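Phosphoribosylaminoimidazole-succinocarboxamide synthase (Pyrococcus horikoshii, PDB 4O7L) catalyses the ATP-dependent joining of L-aspartate to a carboxyaminoimidazole ribotide, giving SAICAR, in the de novo synthesis of purine nucleotides. Local coordinates at residues H63-H68 and I186-E191; P87-V92 and D173-F178. All coordinates share one frame; numbering follows the deposited sequence.

How the contacts relate
Both contacts are buried and both reach the bound ADP, but they hold different parts of the fold. Contact 2 lies deeper, its centre about 7 Å from that of the chain, and is true sheet pairing between strands 84-93 and 169-180. Contact 1, about 11 Å out, joins the loop after helix 45-62 to strand 186-188 through a single backbone bridge, with the exposed Lys66 at its margin. Strand 186-188 neighbours strand 169-180, so the two meet directly: Leu188 packs on Leu176, and Asp190 forms a salt bridge with Lys175. At the nucleotide, contact 1 reads the adenine, whereas contact 2 grips the ribose through Glu177.

Contact 1: H63-H68 and I186-E191; sequences HGIKTH and IVLADE. With ADP (adenosine-5'-diphosphate), chain B.
Lys66 and His68 each share a backbone hydrogen bond with Leu188, tying the loop to the strand. Leu188 N donates to Lys66 O at 2.9 Å, almost straight at 173°, while His68 N reaches Leu188 O at 2.8 Å along a more bent path. A water donates to both Lys66 O and Ile186 O, so that Lys66 O takes two protons. The apolar contacts lie beside this bridge. CD2 of Leu188 meets CG2 of Ile65 and CG2 of Thr67, each 4.1 Å away, and Leu60 of helix 45-62 packs against both Ile65 and Leu188. Val187 turns its CG1 branch anti to the backbone N (chi1 -179°), which lays that methyl against the carbonyl carbon of Thr67. The bridge of Thr67 with Leu188 is a lone one: it joins the loop leading into strand 69-72 of the five-stranded sheet to an edge of the other large sheet, and the adenine of ADP sits where the two meet. There His68 links the loop to Ala189, Asp190 and the adenine. Its CG lies between the backbone N and the carbonyl carbon (chi1 69°), which brings the imidazole over Ala189, whose CA stands 3.6 Å from the ring centroid, squarely above the face. At the ring's edge, ADP N6 donates in plane to His68 ND1 at 2.8 Å. NE2 donates a weak, bent bond to Asp190 O. Replacing His68 with an alanine would probably cost the N6 amino group its ND1 acceptor and uncover the backbone of Ala189. Asp190 N adds a second hold on the adenine, donating to ADP N7 at 3.0 Å, while the Asp190 carboxylate forms a salt bridge with Lys13.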
loop_
_atom_site.group_PDB
_atom_site.type_symbol
_atom_site.label_atom_id
_atom_site.label_comp_id
_atom_site.label_asym_id
_atom_site.label_seq_id
_atom_site.Cartn_x
_atom_site.Cartn_y
_atom_site.Cartn_z
ATOM N N HIS A 63 -5.759 28.012 -11.381
ATOM C CA HIS A 63 -5.436 27.886 -9.964
ATOM C C HIS A 63 -3.977 27.643 -9.689
ATOM O O HIS A 63 -3.603 27.322 -8.564
ATOM C CB HIS A 63 -6.305 26.824 -9.313
ATOM C CG HIS A 63 -7.742 27.246 -9.139
ATOM N ND1 HIS A 63 -8.595 27.356 -10.174
ATOM C CD2 HIS A 63 -8.456 27.605 -8.007
ATOM C CE1 HIS A 63 -9.799 27.753 -9.724
ATOM N NE2 HIS A 63 -9.711 27.913 -8.399
ATOM N N GLY A 64 -3.131 27.818 -10.701
ATOM C CA GLY A 64 -1.692 27.674 -10.522
ATOM C C GLY A 64 -1.182 26.239 -10.443
ATOM O O GLY A 64 -0.095 26.010 -9.941
ATOM N N ILE A 65 -1.972 25.266 -10.909
ATOM C CA ILE A 65 -1.466 23.894 -11.082
ATOM C C ILE A 65 -0.718 23.807 -12.409
ATOM O O ILE A 65 -1.270 24.182 -13.424
ATOM C CB ILE A 65 -2.601 22.837 -11.081
ATOM C CG1 ILE A 65 -3.400 22.874 -9.765
ATOM C CG2 ILE A 65 -2.041 21.437 -11.347
ATOM C CD1 ILE A 65 -2.587 22.536 -8.534
ATOM N N LYS A 66 0.524 23.318 -12.405
ATOM C CA LYS A 66 1.272 23.121 -13.656
ATOM C C LYS A 66 0.857 21.815 -14.319
ATOM O O LYS A 66 1.024 20.737 -13.745
ATOM C CB LYS A 66 2.783 23.057 -13.408
ATOM C CG LYS A 66 3.444 24.329 -12.928
ATOM C CD LYS A 66 4.800 24.450 -13.614
ATOM C CE LYS A 66 5.761 25.313 -12.827
ATOM N NZ LYS A 66 6.344 24.474 -11.748
ATOM N N THR A 67 0.312 21.910 -15.523
ATOM C CA THR A 67 -0.131 20.733 -16.258
ATOM C C THR A 67 0.631 20.638 -17.568
ATOM O O THR A 67 1.317 21.584 -17.968
ATOM C CB THR A 67 -1.643 20.764 -16.561
ATOM O OG1 THR A 67 -1.904 21.649 -17.655
ATOM C CG2 THR A 67 -2.453 21.196 -15.354
ATOM N N HIS A 68 0.504 19.512 -18.254
ATOM C CA HIS A 68 1.116 19.377 -19.576
ATOM C C HIS A 68 0.310 20.009 -20.704
ATOM O O HIS A 68 0.773 20.065 -21.840
ATOM C CB HIS A 68 1.427 17.913 -19.865
ATOM C CG HIS A 68 0.197 17.041 -20.072
ATOM N ND1 HIS A 68 0.263 15.836 -20.669
ATOM C CD2 HIS A 68 -1.150 17.247 -19.754
ATOM C CE1 HIS A 68 -0.965 15.285 -20.720
ATOM N NE2 HIS A 68 -1.833 16.147 -20.163
ATOM N N ILE A 186 7.581 19.129 -11.299
ATOM C CA ILE A 186 6.561 18.084 -11.359
ATOM C C ILE A 186 5.270 18.607 -12.001
ATOM O O ILE A 186 4.621 19.536 -11.497
ATOM C CB ILE A 186 6.361 17.428 -9.971
ATOM C CG1 ILE A 186 7.680 16.744 -9.560
ATOM C CG2 ILE A 186 5.188 16.435 -9.987
ATOM C CD1 ILE A 186 7.810 16.459 -8.080
ATOM N N VAL A 187 4.922 17.997 -13.129
ATOM C CA VAL A 187 3.846 18.470 -13.994
ATOM C C VAL A 187 2.722 17.420 -14.112
ATOM O O VAL A 187 2.977 16.239 -14.293
ATOM C CB VAL A 187 4.417 18.853 -15.385
ATOM C CG1 VAL A 187 3.320 19.365 -16.306
ATOM C CG2 VAL A 187 5.499 19.921 -15.236
ATOM N N LEU A 188 1.481 17.874 -13.974
ATOM C CA LEU A 188 0.315 17.013 -14.046
ATOM C C LEU A 188 0.101 16.600 -15.492
ATOM O O LEU A 188 0.164 17.432 -16.386
ATOM C CB LEU A 188 -0.914 17.752 -13.519
ATOM C CG LEU A 188 -2.249 17.017 -13.550
ATOM C CD1 LEU A 188 -2.172 15.818 -12.635
ATOM C CD2 LEU A 188 -3.354 17.949 -13.083
ATOM N N ALA A 189 -0.119 15.310 -15.725
ATOM C CA ALA A 189 -0.137 14.792 -17.096
ATOM C C ALA A 189 -1.395 13.991 -17.433
ATOM O O ALA A 189 -2.456 14.193 -16.819
ATOM C CB ALA A 189 1.129 13.986 -17.372
ATOM N N ASP A 190 -1.277 13.114 -18.431
ATOM C CA ASP A 190 -2.361 12.226 -18.852
ATOM C C ASP A 190 -3.694 12.985 -19.036
ATOM O O ASP A 190 -3.711 14.074 -19.625
ATOM C CB ASP A 190 -2.490 11.059 -17.855
ATOM C CG ASP A 190 -3.297 9.910 -18.416
ATOM O OD1 ASP A 190 -4.331 9.579 -17.824
ATOM O OD2 ASP A 190 -2.905 9.343 -19.457
ATOM N N GLU A 191 -4.796 12.438 -18.515
ATOM C CA GLU A 191 -6.115 13.029 -18.746
ATOM C C GLU A 191 -6.865 13.212 -17.432
ATOM O O GLU A 191 -6.463 12.642 -16.399
ATOM C CB GLU A 191 -6.946 12.143 -19.702
ATOM C CG GLU A 191 -7.502 10.871 -19.051
ATOM C CD GLU A 191 -8.235 9.956 -20.013
ATOM O OE1 GLU A 191 -9.419 10.203 -20.330
ATOM O OE2 GLU A 191 -7.630 8.958 -20.441
HETATM P PB ADP B . -2.141 3.094 -21.520
HETATM O O1B ADP B . -1.240 2.822 -20.341
HETATM O O2B ADP B . -3.528 2.506 -21.418
HETATM O O3B ADP B . -1.466 2.906 -22.850
HETATM P PA ADP B . -3.296 5.565 -22.463
HETATM O O1A ADP B . -4.027 4.719 -23.473
HETATM O O2A ADP B . -4.144 6.451 -21.583
HETATM O O3A ADP B . -2.373 4.696 -21.453
HETATM O "O5'" ADP B . -2.218 6.445 -23.293
HETATM C "C5'" ADP B . -1.520 7.566 -22.729
HETATM C "C4'" ADP B . -0.057 7.235 -22.403
HETATM O "O4'" ADP B . 0.768 8.417 -22.417
HETATM C "C3'" ADP B . 0.108 6.667 -21.005
HETATM O "O3'" ADP B . 1.201 5.738 -21.075
HETATM C "C2'" ADP B . 0.480 7.886 -20.160
HETATM O "O2'" ADP B . 1.186 7.563 -18.966
HETATM C "C1'" ADP B . 1.350 8.670 -21.122
HETATM N N9 ADP B . 1.352 10.143 -20.948
HETATM C C8 ADP B . 0.328 10.934 -20.560
HETATM N N7 ADP B . 0.704 12.239 -20.552
HETATM C C5 ADP B . 1.990 12.297 -20.969
HETATM C C6 ADP B . 3.022 13.348 -21.209
HETATM N N6 ADP B . 2.753 14.654 -21.015
HETATM N N1 ADP B . 4.254 12.958 -21.628
HETATM C C2 ADP B . 4.570 11.667 -21.849
HETATM N N3 ADP B . 3.688 10.670 -21.664
HETATM C C4 ADP B . 2.412 10.910 -21.234
HETATM O O HOH W 1 1.865 19.890 -11.059
#

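Contact 2: P87-V92 and D173-F178; sequences PLEVVV and DFKLEF. With ADP (adenosine-5'-diphosphate), chain B.
The Phe174 ring has Val92 over one face: Val92 CB lies 4.0 Å from the ring centroid, a CH-pi contact 28° off the normal, and Leu176 CG sits in plane at the ring's edge. Phe178 is met differently, with Val90 CG2 approaching its edge at 3.9 Å from CE2, the two side chains crossing at about a right angle. These groups belong to an antiparallel pair of neighbouring strands, 84-93 and 169-180, in the larger sheet of the SAICAR synthetase fold. On the face carrying Val90, Val92, Phe174 and Leu176, helix 143-165 covers Val92 and Phe174 through Ala153 and Asn157. Phe174 has CG between its backbone N and carbonyl carbon (chi1 61°), which keeps the ring alongside Val92. Val90 with Leu176 and Val92 with Phe174 are hydrogen-bonded pairs, each closed by reciprocal N-H to O bonds; the straightest, Val90 N to Leu176 O, runs at 176°. Between them Val91 and Lys175 form a non-hydrogen-bonded pair whose side chains go to the other face. There the lysine bends at its second torsion, carrying CD to within 3.9 Å of Glu89 CG on the way to Asp190. Glu89 and Glu177 run alongside each other, their carboxylates heading in the same direction, with Glu89 OE1 and Glu177 OE2 4.1 Å apart. This closeness of like charges is probably eased by Lys122, which makes a salt bridge with Glu177 and a long, weak ion pair with Glu89. A water takes the N-H of Phe178 and lies 2.7 Å from Leu88 O, linking the two backbones. The other oxygen of Glu177, OE1, accepts a short hydrogen bond of 2.5 Å from the ribose hydroxyl O2' of ADP.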
loop_
_atom_site.group_PDB
_atom_site.type_symbol
_atom_site.label_atom_id
_atom_site.label_comp_id
_atom_site.label_asym_id
_atom_site.label_seq_id
_atom_site.Cartn_x
_atom_site.Cartn_y
_atom_site.Cartn_z
ATOM N N PRO A 87 6.477 6.506 -12.992
ATOM C CA PRO A 87 5.667 5.294 -13.228
ATOM C C PRO A 87 4.595 5.108 -12.134
ATOM O O PRO A 87 4.539 4.060 -11.495
ATOM C CB PRO A 87 6.712 4.163 -13.208
ATOM C CG PRO A 87 7.813 4.669 -12.346
ATOM C CD PRO A 87 7.823 6.187 -12.472
ATOM N N LEU A 88 3.751 6.120 -11.940
ATOM C CA LEU A 88 2.729 6.096 -10.887
ATOM C C LEU A 88 1.325 6.380 -11.397
ATOM O O LEU A 88 1.133 7.093 -12.384
ATOM C CB LEU A 88 3.053 7.108 -9.783
ATOM C CG LEU A 88 4.387 7.000 -9.021
ATOM C CD1 LEU A 88 4.598 8.249 -8.163
ATOM C CD2 LEU A 88 4.441 5.735 -8.181
ATOM N N GLU A 89 0.343 5.794 -10.716
ATOM C CA GLU A 89 -1.018 6.306 -10.767
ATOM C C GLU A 89 -1.314 6.799 -9.365
ATOM O O GLU A 89 -1.133 6.064 -8.402
ATOM C CB GLU A 89 -1.991 5.223 -11.228
ATOM C CG GLU A 89 -1.861 4.945 -12.730
ATOM C CD GLU A 89 -2.457 3.612 -13.152
ATOM O OE1 GLU A 89 -2.373 3.264 -14.354
ATOM O OE2 GLU A 89 -3.001 2.895 -12.286
ATOM N N VAL A 90 -1.707 8.065 -9.258
ATOM C CA VAL A 90 -1.931 8.712 -7.972
ATOM C C VAL A 90 -3.433 8.878 -7.811
ATOM O O VAL A 90 -4.064 9.640 -8.556
ATOM C CB VAL A 90 -1.240 10.082 -7.891
ATOM C CG1 VAL A 90 -1.423 10.693 -6.500
ATOM C CG2 VAL A 90 0.244 9.941 -8.203
ATOM N N VAL A 91 -4.000 8.132 -6.864
ATOM C CA VAL A 91 -5.447 8.081 -6.675
ATOM C C VAL A 91 -5.842 8.876 -5.412
ATOM O O VAL A 91 -5.287 8.656 -4.336
ATOM C CB VAL A 91 -5.968 6.618 -6.626
ATOM C CG1 VAL A 91 -7.469 6.589 -6.332
ATOM C CG2 VAL A 91 -5.690 5.903 -7.952
ATOM N N VAL A 92 -6.752 9.835 -5.577
ATOM C CA VAL A 92 -7.266 10.637 -4.463
ATOM C C VAL A 92 -8.720 10.206 -4.253
ATOM O O VAL A 92 -9.453 10.050 -5.220
ATOM C CB VAL A 92 -7.197 12.153 -4.777
ATOM C CG1 VAL A 92 -7.583 12.975 -3.560
ATOM C CG2 VAL A 92 -5.802 12.541 -5.236
ATOM N N ASP A 173 -13.708 10.019 -6.314
ATOM C CA ASP A 173 -12.275 9.723 -6.372
ATOM C C ASP A 173 -11.782 9.981 -7.787
ATOM O O ASP A 173 -12.594 10.192 -8.690
ATOM C CB ASP A 173 -11.950 8.277 -5.924
ATOM C CG ASP A 173 -12.602 7.200 -6.814
ATOM O OD1 ASP A 173 -12.655 7.353 -8.038
ATOM O OD2 ASP A 173 -13.054 6.180 -6.279
ATOM N N PHE A 174 -10.465 9.968 -7.983
ATOM C CA PHE A 174 -9.894 10.159 -9.332
ATOM C C PHE A 174 -8.428 9.776 -9.360
ATOM O O PHE A 174 -7.755 9.736 -8.318
ATOM C CB PHE A 174 -10.064 11.608 -9.826
ATOM C CG PHE A 174 -9.374 12.631 -8.961
ATOM C CD1 PHE A 174 -8.105 13.104 -9.291
ATOM C CD2 PHE A 174 -9.997 13.132 -7.827
ATOM C CE1 PHE A 174 -7.463 14.041 -8.494
ATOM C CE2 PHE A 174 -9.367 14.076 -7.019
ATOM C CZ PHE A 174 -8.091 14.526 -7.347
ATOM N N LYS A 175 -7.938 9.533 -10.562
ATOM C CA LYS A 175 -6.589 9.021 -10.783
ATOM C C LYS A 175 -5.822 10.103 -11.545
ATOM O O LYS A 175 -6.315 10.646 -12.547
ATOM C CB LYS A 175 -6.675 7.722 -11.601
ATOM C CG LYS A 175 -5.350 7.020 -11.971
ATOM C CD LYS A 175 -4.544 7.720 -13.080
ATOM C CE LYS A 175 -5.112 7.528 -14.499
ATOM N NZ LYS A 175 -5.091 8.823 -15.267
ATOM N N LEU A 176 -4.629 10.435 -11.068
ATOM C CA LEU A 176 -3.752 11.350 -11.797
ATOM C C LEU A 176 -2.443 10.688 -12.172
ATOM O O LEU A 176 -2.055 9.671 -11.581
ATOM C CB LEU A 176 -3.440 12.588 -10.956
ATOM C CG LEU A 176 -4.599 13.473 -10.498
ATOM C CD1 LEU A 176 -4.056 14.457 -9.481
ATOM C CD2 LEU A 176 -5.288 14.207 -11.644
ATOM N N GLU A 177 -1.759 11.278 -13.154
ATOM C CA GLU A 177 -0.405 10.875 -13.503
ATOM C C GLU A 177 0.454 12.120 -13.629
ATOM O O GLU A 177 -0.048 13.205 -13.948
ATOM C CB GLU A 177 -0.390 10.085 -14.812
ATOM C CG GLU A 177 -1.069 8.720 -14.720
ATOM C CD GLU A 177 -0.862 7.869 -15.965
ATOM O OE1 GLU A 177 0.031 8.160 -16.794
ATOM O OE2 GLU A 177 -1.584 6.883 -16.111
ATOM N N PHE A 178 1.747 11.959 -13.371
ATOM C CA PHE A 178 2.689 13.074 -13.345
ATOM C C PHE A 178 3.959 12.736 -14.089
ATOM O O PHE A 178 4.318 11.566 -14.216
ATOM C CB PHE A 178 3.085 13.385 -11.897
ATOM C CG PHE A 178 1.967 13.927 -11.072
ATOM C CD1 PHE A 178 1.773 15.302 -10.964
ATOM C CD2 PHE A 178 1.081 13.059 -10.419
ATOM C CE1 PHE A 178 0.733 15.817 -10.188
ATOM C CE2 PHE A 178 0.033 13.569 -9.657
ATOM C CZ PHE A 178 -0.135 14.946 -9.540
HETATM P PB ADP B . -2.141 3.094 -21.520
HETATM O O1B ADP B . -1.240 2.822 -20.341
HETATM O O2B ADP B . -3.528 2.506 -21.418
HETATM O O3B ADP B . -1.466 2.906 -22.850
HETATM P PA ADP B . -3.296 5.565 -22.463
HETATM O O1A ADP B . -4.027 4.719 -23.473
HETATM O O2A ADP B . -4.144 6.451 -21.583
HETATM O O3A ADP B . -2.373 4.696 -21.453
HETATM O "O5'" ADP B . -2.218 6.445 -23.293
HETATM C "C5'" ADP B . -1.520 7.566 -22.729
HETATM C "C4'" ADP B . -0.057 7.235 -22.403
HETATM O "O4'" ADP B . 0.768 8.417 -22.417
HETATM C "C3'" ADP B . 0.108 6.667 -21.005
HETATM O "O3'" ADP B . 1.201 5.738 -21.075
HETATM C "C2'" ADP B . 0.480 7.886 -20.160
HETATM O "O2'" ADP B . 1.186 7.563 -18.966
HETATM C "C1'" ADP B . 1.350 8.670 -21.122
HETATM N N9 ADP B . 1.352 10.143 -20.948
HETATM C C8 ADP B . 0.328 10.934 -20.560
HETATM N N7 ADP B . 0.704 12.239 -20.552
HETATM C C5 ADP B . 1.990 12.297 -20.969
HETATM C C6 ADP B . 3.022 13.348 -21.209
HETATM N N6 ADP B . 2.753 14.654 -21.015
HETATM N N1 ADP B . 4.254 12.958 -21.628
HETATM C C2 ADP B . 4.570 11.667 -21.849
HETATM N N3 ADP B . 3.688 10.670 -21.664
HETATM C C4 ADP B . 2.412 10.910 -21.234
HETATM O O HOH W 2 2.620 9.318 -12.896
#